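Local atomic coordinates of UPF0045 protein MJ1052 (Methanocaldococcus jannaschii, PDB entry 2EPI), a protein that is of unknown function but belongs to the UPF0045 family and probably binds thiamine or a similar small molecule. Residues R5-A9 and N88-K93; Y25-A29 and T66-V71; I56-F60 and S76-I80. One frame throughout, in Å; residues are numbered along the deposited sequence.

Overall arrangement
MJ1052 has a ferredoxin-like fold, with a four-stranded antiparallel sheet and two helices on one face. Interaction 3 is the most central. It seats helix 53-68 on strand 73-83 by side-chain packing without a hydrogen bond and is largely buried. Interaction 2 uses the other end of the same helix, where helix 23-33 lies beside it. It is partly buried and adds a salt bridge to its apolar patch. Interaction 1 joins strand 6-16 to the C-terminal helix 90-96 on the opposite face of the sheet. Its contacts are mostly lysine chains and valine methyls over backbone. Interactions 1 and 3 touch through neighbouring strands and through Val7 on Ile56, while interactions 1 and 2 lie on opposite sides of the chain's centre.

Interaction 1 (R5-A9 and N88-K93); sequences RKVVA and NTIERK
Val8 lies over the start of helix 90-96 and overlaps the backbone that leads into it. Its CG2 sits 3.7 Å from Asn88 O and also meets the carbonyl carbon of Thr89. The same methyl is 4.0 Å from Lys93 CD, where the two side chains lie alongside, pointing opposite ways. CG1, the other branch, faces Ile90 CG1 at 4.2 Å.

Lys6 points to the same side of strand 6-16. Its chain runs extended through CG and CD, then bends at the third torsion (-66°). CG and CD each lie 3.1 Å from Asn88 O, so methylene groups cover this carbonyl. CD then meets Thr89 CG2 at 3.8 Å. An alanine here lacks the methylenes over Asn88 O and beside Thr89 CG2, which would probably leave that unpartnered carbonyl more open to water and a gap beside the Thr89 methyl.

Asn88 packs its CB against Val7 CA at 3.8 Å. Its ND2 is close to Lys6 O but is badly angled and forms no bond there; the amide is held instead through OD1 by the backbone N of Arg83. Thr89 is the N-cap of the helix. Its OG1, placed between the backbone N and carbonyl carbon (64°), accepts from Arg92 N at 3.1 Å in a nearly straight bond (165°).

Val7 and Ala9 face the other way, onto Ile56 of helix 53-68. The C-terminal helix therefore covers the opposite face of the sheet. Lys93 NZ turns from Val8 to Asp81 and to Ala44 O of the second subunit.

No hydrogen bond joins the two segments, and the buried Asn88 O has no partner in the model. The contact thus rests on van der Waals packing, with polar ends tied to other residues.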
ATOM      1  N   ARG A   5     -21.110  10.842  -0.616  1.00 32.35           N
ATOM      2  CA  ARG A   5     -19.820  11.405  -0.967  1.00 30.01           C
ATOM      3  C   ARG A   5     -19.124  10.195  -1.574  1.00 29.56           C
ATOM      4  O   ARG A   5     -18.382   9.486  -0.896  1.00 28.98           O
ATOM      5  CB  ARG A   5     -19.074  11.877   0.280  1.00 29.99           C
ATOM      6  CG  ARG A   5     -17.682  12.396  -0.018  1.00 28.82           C
ATOM      7  CD  ARG A   5     -16.982  12.895   1.229  1.00 29.20           C
ATOM      8  NE  ARG A   5     -15.580  13.189   0.955  1.00 29.54           N
ATOM      9  CZ  ARG A   5     -14.720  13.659   1.850  1.00 28.77           C
ATOM     10  NH1 ARG A   5     -15.113  13.897   3.098  1.00 28.50           N
ATOM     11  NH2 ARG A   5     -13.464  13.884   1.497  1.00 28.12           N
ATOM     12  N   LYS A   6     -19.388   9.955  -2.853  1.00 28.40           N
ATOM     13  CA  LYS A   6     -18.839   8.797  -3.544  1.00 28.07           C
ATOM     14  C   LYS A   6     -17.342   8.807  -3.837  1.00 26.01           C
ATOM     15  O   LYS A   6     -16.767   9.819  -4.250  1.00 25.04           O
ATOM     16  CB  LYS A   6     -19.618   8.564  -4.845  1.00 28.68           C
ATOM     17  CG  LYS A   6     -19.238   7.281  -5.568  1.00 32.71           C
ATOM     18  CD  LYS A   6     -20.122   7.031  -6.784  1.00 33.60           C
ATOM     19  CE  LYS A   6     -21.568   6.762  -6.376  1.00 36.06           C
ATOM     20  NZ  LYS A   6     -22.423   6.448  -7.557  1.00 37.46           N
ATOM     21  N   VAL A   7     -16.722   7.653  -3.610  1.00 24.33           N
ATOM     22  CA  VAL A   7     -15.300   7.456  -3.855  1.00 23.72           C
ATOM     23  C   VAL A   7     -15.088   6.014  -4.296  1.00 21.69           C
ATOM     24  O   VAL A   7     -15.986   5.183  -4.181  1.00 21.25           O
ATOM     25  CB  VAL A   7     -14.447   7.680  -2.574  1.00 24.30           C
ATOM     26  CG1 VAL A   7     -14.712   9.063  -1.998  1.00 24.73           C
ATOM     27  CG2 VAL A   7     -14.759   6.599  -1.540  1.00 25.03           C
ATOM     28  N   VAL A   8     -13.908   5.728  -4.827  1.00 22.03           N
ATOM     29  CA  VAL A   8     -13.560   4.367  -5.228  1.00 20.76           C
ATOM     30  C   VAL A   8     -12.447   3.989  -4.263  1.00 19.26           C
ATOM     31  O   VAL A   8     -11.606   4.821  -3.926  1.00 20.07           O
ATOM     32  CB  VAL A   8     -13.018   4.299  -6.669  1.00 22.37           C
ATOM     33  CG1 VAL A   8     -12.685   2.852  -7.026  1.00 21.38           C
ATOM     34  CG2 VAL A   8     -14.047   4.843  -7.636  1.00 24.11           C
ATOM     35  N   ALA A   9     -12.433   2.746  -3.804  1.00 18.88           N
ATOM     36  CA  ALA A   9     -11.400   2.346  -2.856  1.00 18.11           C
ATOM     37  C   ALA A   9     -10.997   0.897  -3.045  1.00 18.16           C
ATOM     38  O   ALA A   9     -11.656   0.150  -3.761  1.00 18.92           O
ATOM     39  CB  ALA A   9     -11.910   2.548  -1.444  1.00 19.35           C
ATOM     40  N   ASN A  88     -16.946   9.681  -9.395  1.00 34.53           N
ATOM     41  CA  ASN A  88     -16.100   8.702  -8.709  1.00 33.10           C
ATOM     42  C   ASN A  88     -16.694   7.300  -8.792  1.00 31.25           C
ATOM     43  O   ASN A  88     -17.205   6.781  -7.803  1.00 31.13           O
ATOM     44  CB  ASN A  88     -15.941   9.095  -7.235  1.00 33.20           C
ATOM     45  CG  ASN A  88     -15.150  10.379  -7.055  1.00 34.62           C
ATOM     46  OD1 ASN A  88     -13.935  10.406  -7.251  1.00 35.64           O
ATOM     47  ND2 ASN A  88     -15.841  11.456  -6.690  1.00 33.69           N
ATOM     48  N   THR A  89     -16.625   6.683  -9.966  1.00 30.09           N
ATOM     49  CA  THR A  89     -17.171   5.340 -10.128  1.00 29.83           C
ATOM     50  C   THR A  89     -16.164   4.385 -10.747  1.00 29.56           C
ATOM     51  O   THR A  89     -15.226   4.803 -11.425  1.00 30.47           O
ATOM     52  CB  THR A  89     -18.423   5.337 -11.026  1.00 32.36           C
ATOM     53  OG1 THR A  89     -18.060   5.757 -12.349  1.00 32.69           O
ATOM     54  CG2 THR A  89     -19.477   6.280 -10.473  1.00 31.61           C
ATOM     55  N   ILE A  90     -16.374   3.098 -10.502  1.00 28.68           N
ATOM     56  CA  ILE A  90     -15.516   2.054 -11.040  1.00 29.25           C
ATOM     57  C   ILE A  90     -15.673   2.069 -12.557  1.00 30.76           C
ATOM     58  O   ILE A  90     -14.707   1.904 -13.300  1.00 31.07           O
ATOM     59  CB  ILE A  90     -15.938   0.678 -10.488  1.00 26.99           C
ATOM     60  CG1 ILE A  90     -15.666   0.624  -8.979  1.00 26.91           C
ATOM     61  CG2 ILE A  90     -15.200  -0.438 -11.220  1.00 29.42           C
ATOM     62  CD1 ILE A  90     -16.134  -0.663  -8.318  1.00 22.94           C
ATOM     63  N   GLU A  91     -16.906   2.284 -13.003  1.00 32.98           N
ATOM     64  CA  GLU A  91     -17.226   2.327 -14.428  1.00 34.33           C
ATOM     65  C   GLU A  91     -16.388   3.363 -15.168  1.00 34.84           C
ATOM     66  O   GLU A  91     -15.707   3.044 -16.144  1.00 34.79           O
ATOM     67  CB  GLU A  91     -18.709   2.654 -14.622  1.00 37.45           C
ATOM     68  CG  GLU A  91     -19.165   2.630 -16.074  1.00 42.04           C
ATOM     69  CD  GLU A  91     -20.543   3.229 -16.264  1.00 45.33           C
ATOM     70  OE1 GLU A  91     -21.465   2.849 -15.512  1.00 46.99           O
ATOM     71  OE2 GLU A  91     -20.706   4.078 -17.170  1.00 47.58           O
ATOM     72  N   ARG A  92     -16.442   4.609 -14.707  1.00 33.60           N
ATOM     73  CA  ARG A  92     -15.689   5.669 -15.358  1.00 33.94           C
ATOM     74  C   ARG A  92     -14.190   5.388 -15.346  1.00 33.42           C
ATOM     75  O   ARG A  92     -13.501   5.638 -16.333  1.00 32.69           O
ATOM     76  CB  ARG A  92     -15.958   7.019 -14.690  1.00 34.64           C
ATOM     77  CG  ARG A  92     -15.393   8.196 -15.475  1.00 37.53           C
ATOM     78  CD  ARG A  92     -15.407   9.470 -14.653  1.00 41.61           C
ATOM     79  NE  ARG A  92     -14.546   9.360 -13.479  1.00 43.35           N
ATOM     80  CZ  ARG A  92     -13.226   9.211 -13.529  1.00 44.57           C
ATOM     81  NH1 ARG A  92     -12.603   9.157 -14.700  1.00 43.57           N
ATOM     82  NH2 ARG A  92     -12.527   9.108 -12.405  1.00 44.53           N
ATOM     83  N   LYS A  93     -13.682   4.870 -14.232  1.00 33.02           N
ATOM     84  CA  LYS A  93     -12.255   4.573 -14.138  1.00 32.84           C
ATOM     85  C   LYS A  93     -11.835   3.527 -15.164  1.00 32.55           C
ATOM     86  O   LYS A  93     -10.824   3.687 -15.847  1.00 33.80           O
ATOM     87  CB  LYS A  93     -11.890   4.077 -12.734  1.00 33.06           C
ATOM     88  CG  LYS A  93     -12.096   5.105 -11.630  1.00 34.43           C
ATOM     89  CD  LYS A  93     -11.219   4.805 -10.423  1.00 35.49           C
ATOM     90  CE  LYS A  93      -9.746   5.006 -10.758  1.00 35.49           C
ATOM     91  NZ  LYS A  93      -8.848   4.785  -9.593  1.00 34.97           N
TER

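Interaction 2 (Y25-A29 and T66-V71); sequences YVKKA and TVLNDV
The two helices that lie on one face of this ferredoxin-like sheet meet here, with Tyr25 and Lys28 of helix 23-33 against Val67 near the C-terminal end of helix 53-68 and Asp70 just beyond it in sequence. The apolar part centres on Val67. Its CG1 touches Tyr25 CB at 3.7 Å, and its CG2 lies 3.5 Å from Tyr25 O. The latter methyl also touches Ala29 CB, at 4.3 Å.

The Tyr25 ring extends past Val67 to the turn that follows. Val71 CG1 lies over one ring face, 4.0 Å from CZ. Asp70 CB approaches CE1 obliquely at 3.6 Å, and the carboxylate plane is turned 39° from the ring.

Lys28 supplies the polar part. CG is anti to the backbone N (-160°) and the chain stays extended, which carries NZ across to Thr66 and Asp70. NZ forms a salt bridge with Asp70 OD2 at 2.7 Å, on the syn side of the carboxylate. It also donates to Thr66 O at 3.2 Å, from above the carbonyl plane. Two acceptors thus grip the ammonium, whose charge probably suits the carbonyl end of the helix. Asn69 ND2 also donates to Asp70 OD1, in a bent bond from above the carboxylate plane.

Beneath the helices, Ala29 and Val67 rest on Ile13 of strand 6-16. Tyr25 and Val67 also touch Pro15, and Val67 reaches Val74 of strand 73-83.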
ATOM      1  N   TYR A  25     -10.768 -16.283   5.804  1.00 39.96           N
ATOM      2  CA  TYR A  25     -10.933 -14.960   6.395  1.00 40.23           C
ATOM      3  C   TYR A  25     -11.183 -13.894   5.336  1.00 39.43           C
ATOM      4  O   TYR A  25     -11.913 -12.929   5.570  1.00 38.90           O
ATOM      5  CB  TYR A  25      -9.697 -14.616   7.223  1.00 41.86           C
ATOM      6  CG  TYR A  25      -9.389 -15.672   8.258  1.00 42.74           C
ATOM      7  CD1 TYR A  25     -10.312 -15.983   9.255  1.00 44.35           C
ATOM      8  CD2 TYR A  25      -8.192 -16.385   8.220  1.00 44.17           C
ATOM      9  CE1 TYR A  25     -10.053 -16.981  10.188  1.00 45.29           C
ATOM     10  CE2 TYR A  25      -7.921 -17.386   9.150  1.00 45.13           C
ATOM     11  CZ  TYR A  25      -8.857 -17.678  10.130  1.00 45.98           C
ATOM     12  OH  TYR A  25      -8.600 -18.671  11.048  1.00 48.18           O
ATOM     13  N   VAL A  26     -10.572 -14.074   4.170  1.00 38.95           N
ATOM     14  CA  VAL A  26     -10.746 -13.141   3.066  1.00 38.32           C
ATOM     15  C   VAL A  26     -12.213 -13.180   2.652  1.00 37.67           C
ATOM     16  O   VAL A  26     -12.824 -12.154   2.357  1.00 37.47           O
ATOM     17  CB  VAL A  26      -9.863 -13.542   1.860  1.00 39.00           C
ATOM     18  CG1 VAL A  26     -10.121 -12.614   0.683  1.00 38.16           C
ATOM     19  CG2 VAL A  26      -8.395 -13.505   2.262  1.00 39.74           C
ATOM     20  N   LYS A  27     -12.772 -14.383   2.641  1.00 37.14           N
ATOM     21  CA  LYS A  27     -14.166 -14.585   2.276  1.00 37.01           C
ATOM     22  C   LYS A  27     -15.072 -13.896   3.291  1.00 35.63           C
ATOM     23  O   LYS A  27     -16.051 -13.245   2.930  1.00 34.39           O
ATOM     24  CB  LYS A  27     -14.469 -16.083   2.235  1.00 39.52           C
ATOM     25  CG  LYS A  27     -15.916 -16.437   1.946  1.00 44.19           C
ATOM     26  CD  LYS A  27     -16.121 -17.946   2.010  1.00 46.57           C
ATOM     27  CE  LYS A  27     -15.766 -18.487   3.389  1.00 48.17           C
ATOM     28  NZ  LYS A  27     -15.936 -19.962   3.489  1.00 49.46           N
ATOM     29  N   LYS A  28     -14.732 -14.043   4.567  1.00 35.32           N
ATOM     30  CA  LYS A  28     -15.504 -13.446   5.648  1.00 34.45           C
ATOM     31  C   LYS A  28     -15.587 -11.928   5.481  1.00 34.04           C
ATOM     32  O   LYS A  28     -16.654 -11.332   5.634  1.00 32.16           O
ATOM     33  CB  LYS A  28     -14.850 -13.790   6.987  1.00 37.24           C
ATOM     34  CG  LYS A  28     -15.764 -13.669   8.193  1.00 39.35           C
ATOM     35  CD  LYS A  28     -15.052 -14.123   9.461  1.00 41.55           C
ATOM     36  CE  LYS A  28     -15.999 -14.160  10.654  1.00 43.85           C
ATOM     37  NZ  LYS A  28     -15.268 -14.290  11.948  1.00 43.58           N
ATOM     38  N   ALA A  29     -14.453 -11.312   5.157  1.00 33.17           N
ATOM     39  CA  ALA A  29     -14.387  -9.867   4.970  1.00 32.95           C
ATOM     40  C   ALA A  29     -15.272  -9.423   3.814  1.00 33.43           C
ATOM     41  O   ALA A  29     -15.991  -8.430   3.914  1.00 32.34           O
ATOM     42  CB  ALA A  29     -12.947  -9.441   4.715  1.00 33.41           C
ATOM     43  N   THR A  66     -13.694  -8.315  11.866  1.00 29.67           N
ATOM     44  CA  THR A  66     -14.250  -9.652  11.715  1.00 30.60           C
ATOM     45  C   THR A  66     -13.142 -10.690  11.590  1.00 29.62           C
ATOM     46  O   THR A  66     -13.239 -11.787  12.146  1.00 30.20           O
ATOM     47  CB  THR A  66     -15.162  -9.731  10.480  1.00 32.62           C
ATOM     48  OG1 THR A  66     -16.140  -8.687  10.541  1.00 38.03           O
ATOM     49  CG2 THR A  66     -15.878 -11.052  10.446  1.00 33.32           C
ATOM     50  N   VAL A  67     -12.084 -10.351  10.863  1.00 29.04           N
ATOM     51  CA  VAL A  67     -10.972 -11.279  10.701  1.00 28.66           C
ATOM     52  C   VAL A  67     -10.149 -11.346  11.987  1.00 28.80           C
ATOM     53  O   VAL A  67      -9.644 -12.405  12.357  1.00 28.46           O
ATOM     54  CB  VAL A  67     -10.055 -10.864   9.531  1.00 29.32           C
ATOM     55  CG1 VAL A  67      -8.854 -11.798   9.452  1.00 28.23           C
ATOM     56  CG2 VAL A  67     -10.836 -10.904   8.222  1.00 26.69           C
ATOM     57  N   LEU A  68     -10.025 -10.214  12.669  1.00 27.95           N
ATOM     58  CA  LEU A  68      -9.265 -10.161  13.912  1.00 28.69           C
ATOM     59  C   LEU A  68      -9.959 -10.994  14.990  1.00 30.94           C
ATOM     60  O   LEU A  68      -9.332 -11.425  15.955  1.00 31.14           O
ATOM     61  CB  LEU A  68      -9.119  -8.709  14.374  1.00 26.31           C
ATOM     62  CG  LEU A  68      -8.299  -8.439  15.639  1.00 24.99           C
ATOM     63  CD1 LEU A  68      -6.873  -8.958  15.468  1.00 24.46           C
ATOM     64  CD2 LEU A  68      -8.291  -6.950  15.916  1.00 28.24           C
ATOM     65  N   ASN A  69     -11.256 -11.226  14.818  1.00 32.56           N
ATOM     66  CA  ASN A  69     -12.008 -12.014  15.784  1.00 34.37           C
ATOM     67  C   ASN A  69     -11.467 -13.438  15.880  1.00 34.74           C
ATOM     68  O   ASN A  69     -11.525 -14.057  16.945  1.00 34.89           O
ATOM     69  CB  ASN A  69     -13.488 -12.076  15.392  1.00 35.52           C
ATOM     70  CG  ASN A  69     -14.324 -12.858  16.395  1.00 38.01           C
ATOM     71  OD1 ASN A  69     -14.597 -12.381  17.494  1.00 38.05           O
ATOM     72  ND2 ASN A  69     -14.722 -14.070  16.021  1.00 38.47           N
ATOM     73  N   ASP A  70     -10.925 -13.945  14.773  1.00 35.39           N
ATOM     74  CA  ASP A  70     -10.414 -15.311  14.729  1.00 35.42           C
ATOM     75  C   ASP A  70      -8.897 -15.497  14.773  1.00 34.87           C
ATOM     76  O   ASP A  70      -8.425 -16.628  14.885  1.00 35.25           O
ATOM     77  CB  ASP A  70     -10.962 -16.029  13.493  1.00 38.02           C
ATOM     78  CG  ASP A  70     -12.467 -15.903  13.363  1.00 40.08           C
ATOM     79  OD1 ASP A  70     -13.165 -15.998  14.394  1.00 41.70           O
ATOM     80  OD2 ASP A  70     -12.951 -15.721  12.225  1.00 41.84           O
ATOM     81  N   VAL A  71      -8.134 -14.413  14.671  1.00 32.68           N
ATOM     82  CA  VAL A  71      -6.673 -14.506  14.719  1.00 31.70           C
ATOM     83  C   VAL A  71      -6.105 -13.461  15.678  1.00 30.25           C
ATOM     84  O   VAL A  71      -6.799 -12.518  16.053  1.00 33.01           O
ATOM     85  CB  VAL A  71      -6.038 -14.308  13.324  1.00 32.49           C
ATOM     86  CG1 VAL A  71      -6.397 -15.478  12.419  1.00 33.23           C
ATOM     87  CG2 VAL A  71      -6.520 -12.997  12.711  1.00 30.08           C
TER

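Interaction 3 (I56-F60 and S76-I80); sequences ILKAF and SSLKI
Leu78 and Phe60 join helix 53-68 to strand 73-83 within the split beta-alpha-beta unit of the ferredoxin-like fold. The helix leads into this strand and runs nearly antiparallel to it, with the two short axes 10.2 Å apart. Leu78 is the central side chain. Its CG stands anti to the backbone N (169°), which brings the two methyls against side chains of the helix. The two branches then divide their partners. CD1 meets Ile56 CG2 at 3.9 Å, while CD2 meets Leu57 CD2 at 3.6 Å. The side chains of Leu57 and Leu78 stand roughly perpendicular.

Phe60 has CG anti to its own backbone N (173°), which places the ring across the strand, with Leu78 CB under its face. This CB lies beneath the ring centre, 3.6 Å from the Phe60 centroid and only 10° off the normal. This is a CH-pi contact. The CD2 methyl of Leu78 touches the same ring near CG and CD2.

Ile56 uses its CG2 branch twice, since this methyl also meets Ile80 CD1 at 4.1 Å. Ile56 and Ile80 run side by side with their ends pointing in opposing senses.

There is no hydrogen bond between the segments, and the packing is that of a buried core. Residues Ser76 to Ile80 also pair with a strand of the third subunit, so the sheet continues across that interface. Ser76 OG is bound to His64 ND1. Ser76 CB sits 3.8 Å from Phe60 CE1, and the Ser76 C and Ser77 N atoms lie at the ring edge, in its plane.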
ATOM      1  N   ILE A  56     -17.757   3.209   3.476  1.00 22.81           N
ATOM      2  CA  ILE A  56     -16.564   2.420   3.183  1.00 21.65           C
ATOM      3  C   ILE A  56     -15.677   2.333   4.419  1.00 23.51           C
ATOM      4  O   ILE A  56     -15.091   1.286   4.696  1.00 21.73           O
ATOM      5  CB  ILE A  56     -15.778   3.020   1.991  1.00 22.08           C
ATOM      6  CG1 ILE A  56     -16.513   2.683   0.687  1.00 22.25           C
ATOM      7  CG2 ILE A  56     -14.345   2.471   1.957  1.00 19.68           C
ATOM      8  CD1 ILE A  56     -15.888   3.276  -0.558  1.00 24.46           C
ATOM      9  N   LEU A  57     -15.588   3.428   5.169  1.00 23.55           N
ATOM     10  CA  LEU A  57     -14.780   3.438   6.386  1.00 23.66           C
ATOM     11  C   LEU A  57     -15.365   2.469   7.413  1.00 24.57           C
ATOM     12  O   LEU A  57     -14.631   1.725   8.065  1.00 23.89           O
ATOM     13  CB  LEU A  57     -14.714   4.855   6.965  1.00 25.19           C
ATOM     14  CG  LEU A  57     -13.875   5.826   6.134  1.00 25.46           C
ATOM     15  CD1 LEU A  57     -14.120   7.252   6.596  1.00 26.48           C
ATOM     16  CD2 LEU A  57     -12.408   5.460   6.252  1.00 27.69           C
ATOM     17  N   LYS A  58     -16.689   2.477   7.552  1.00 23.60           N
ATOM     18  CA  LYS A  58     -17.356   1.582   8.494  1.00 24.99           C
ATOM     19  C   LYS A  58     -17.185   0.135   8.039  1.00 23.66           C
ATOM     20  O   LYS A  58     -16.950  -0.757   8.852  1.00 23.61           O
ATOM     21  CB  LYS A  58     -18.856   1.881   8.574  1.00 27.58           C
ATOM     22  CG  LYS A  58     -19.241   3.270   9.054  1.00 29.95           C
ATOM     23  CD  LYS A  58     -20.760   3.411   8.986  1.00 32.81           C
ATOM     24  CE  LYS A  58     -21.222   4.836   9.209  1.00 36.10           C
ATOM     25  NZ  LYS A  58     -22.698   4.939   8.985  1.00 35.83           N
ATOM     26  N   ALA A  59     -17.329  -0.093   6.736  1.00 23.11           N
ATOM     27  CA  ALA A  59     -17.198  -1.435   6.180  1.00 21.47           C
ATOM     28  C   ALA A  59     -15.773  -1.925   6.373  1.00 21.68           C
ATOM     29  O   ALA A  59     -15.544  -3.091   6.691  1.00 22.74           O
ATOM     30  CB  ALA A  59     -17.556  -1.433   4.692  1.00 21.51           C
ATOM     31  N   PHE A  60     -14.818  -1.025   6.181  1.00 20.66           N
ATOM     32  CA  PHE A  60     -13.412  -1.361   6.343  1.00 20.83           C
ATOM     33  C   PHE A  60     -13.161  -1.796   7.782  1.00 21.76           C
ATOM     34  O   PHE A  60     -12.563  -2.843   8.033  1.00 23.10           O
ATOM     35  CB  PHE A  60     -12.545  -0.147   6.011  1.00 18.99           C
ATOM     36  CG  PHE A  60     -11.087  -0.341   6.313  1.00 20.38           C
ATOM     37  CD1 PHE A  60     -10.338  -1.293   5.628  1.00 16.59           C
ATOM     38  CD2 PHE A  60     -10.455   0.444   7.274  1.00 18.89           C
ATOM     39  CE1 PHE A  60      -8.984  -1.462   5.886  1.00 16.85           C
ATOM     40  CE2 PHE A  60      -9.091   0.281   7.541  1.00 20.18           C
ATOM     41  CZ  PHE A  60      -8.357  -0.674   6.843  1.00 21.53           C
ATOM     42  N   SER A  76      -4.488  -4.601   7.875  1.00 17.35           N
ATOM     43  CA  SER A  76      -5.492  -4.239   6.871  1.00 18.37           C
ATOM     44  C   SER A  76      -5.167  -2.938   6.158  1.00 18.13           C
ATOM     45  O   SER A  76      -4.713  -1.973   6.781  1.00 18.95           O
ATOM     46  CB  SER A  76      -6.866  -4.145   7.536  1.00 20.39           C
ATOM     47  OG  SER A  76      -7.225  -5.392   8.100  1.00 20.63           O
ATOM     48  N   SER A  77      -5.411  -2.908   4.849  1.00 16.17           N
ATOM     49  CA  SER A  77      -5.110  -1.731   4.046  1.00 17.11           C
ATOM     50  C   SER A  77      -6.343  -1.163   3.348  1.00 20.46           C
ATOM     51  O   SER A  77      -7.141  -1.910   2.777  1.00 18.83           O
ATOM     52  CB  SER A  77      -4.054  -2.079   2.983  1.00 16.84           C
ATOM     53  OG  SER A  77      -2.864  -2.607   3.566  1.00 20.35           O
ATOM     54  N   LEU A  78      -6.488   0.160   3.405  1.00 17.57           N
ATOM     55  CA  LEU A  78      -7.588   0.864   2.760  1.00 19.46           C
ATOM     56  C   LEU A  78      -6.996   1.980   1.909  1.00 20.45           C
ATOM     57  O   LEU A  78      -6.186   2.773   2.390  1.00 20.52           O
ATOM     58  CB  LEU A  78      -8.538   1.483   3.800  1.00 19.84           C
ATOM     59  CG  LEU A  78      -9.603   2.464   3.273  1.00 20.19           C
ATOM     60  CD1 LEU A  78     -10.572   1.747   2.333  1.00 20.87           C
ATOM     61  CD2 LEU A  78     -10.365   3.074   4.449  1.00 21.23           C
ATOM     62  N   LYS A  79      -7.369   2.025   0.637  1.00 19.28           N
ATOM     63  CA  LYS A  79      -6.876   3.083  -0.234  1.00 19.56           C
ATOM     64  C   LYS A  79      -8.093   3.781  -0.811  1.00 20.79           C
ATOM     65  O   LYS A  79      -8.993   3.127  -1.327  1.00 19.86           O
ATOM     66  CB  LYS A  79      -6.017   2.508  -1.358  1.00 22.48           C
ATOM     67  CG  LYS A  79      -5.442   3.576  -2.271  1.00 22.50           C
ATOM     68  CD  LYS A  79      -4.507   2.979  -3.310  1.00 25.75           C
ATOM     69  CE  LYS A  79      -3.249   2.411  -2.677  1.00 25.61           C
ATOM     70  NZ  LYS A  79      -2.407   1.716  -3.698  1.00 27.85           N
ATOM     71  N   ILE A  80      -8.122   5.106  -0.702  1.00 19.67           N
ATOM     72  CA  ILE A  80      -9.237   5.895  -1.208  1.00 22.16           C
ATOM     73  C   ILE A  80      -8.785   6.760  -2.368  1.00 21.85           C
ATOM     74  O   ILE A  80      -7.724   7.376  -2.310  1.00 22.37           O
ATOM     75  CB  ILE A  80      -9.804   6.842  -0.121  1.00 23.80           C
ATOM     76  CG1 ILE A  80     -10.284   6.034   1.085  1.00 26.26           C
ATOM     77  CG2 ILE A  80     -10.940   7.674  -0.700  1.00 27.57           C
ATOM     78  CD1 ILE A  80     -11.316   4.994   0.762  1.00 26.97           C
TER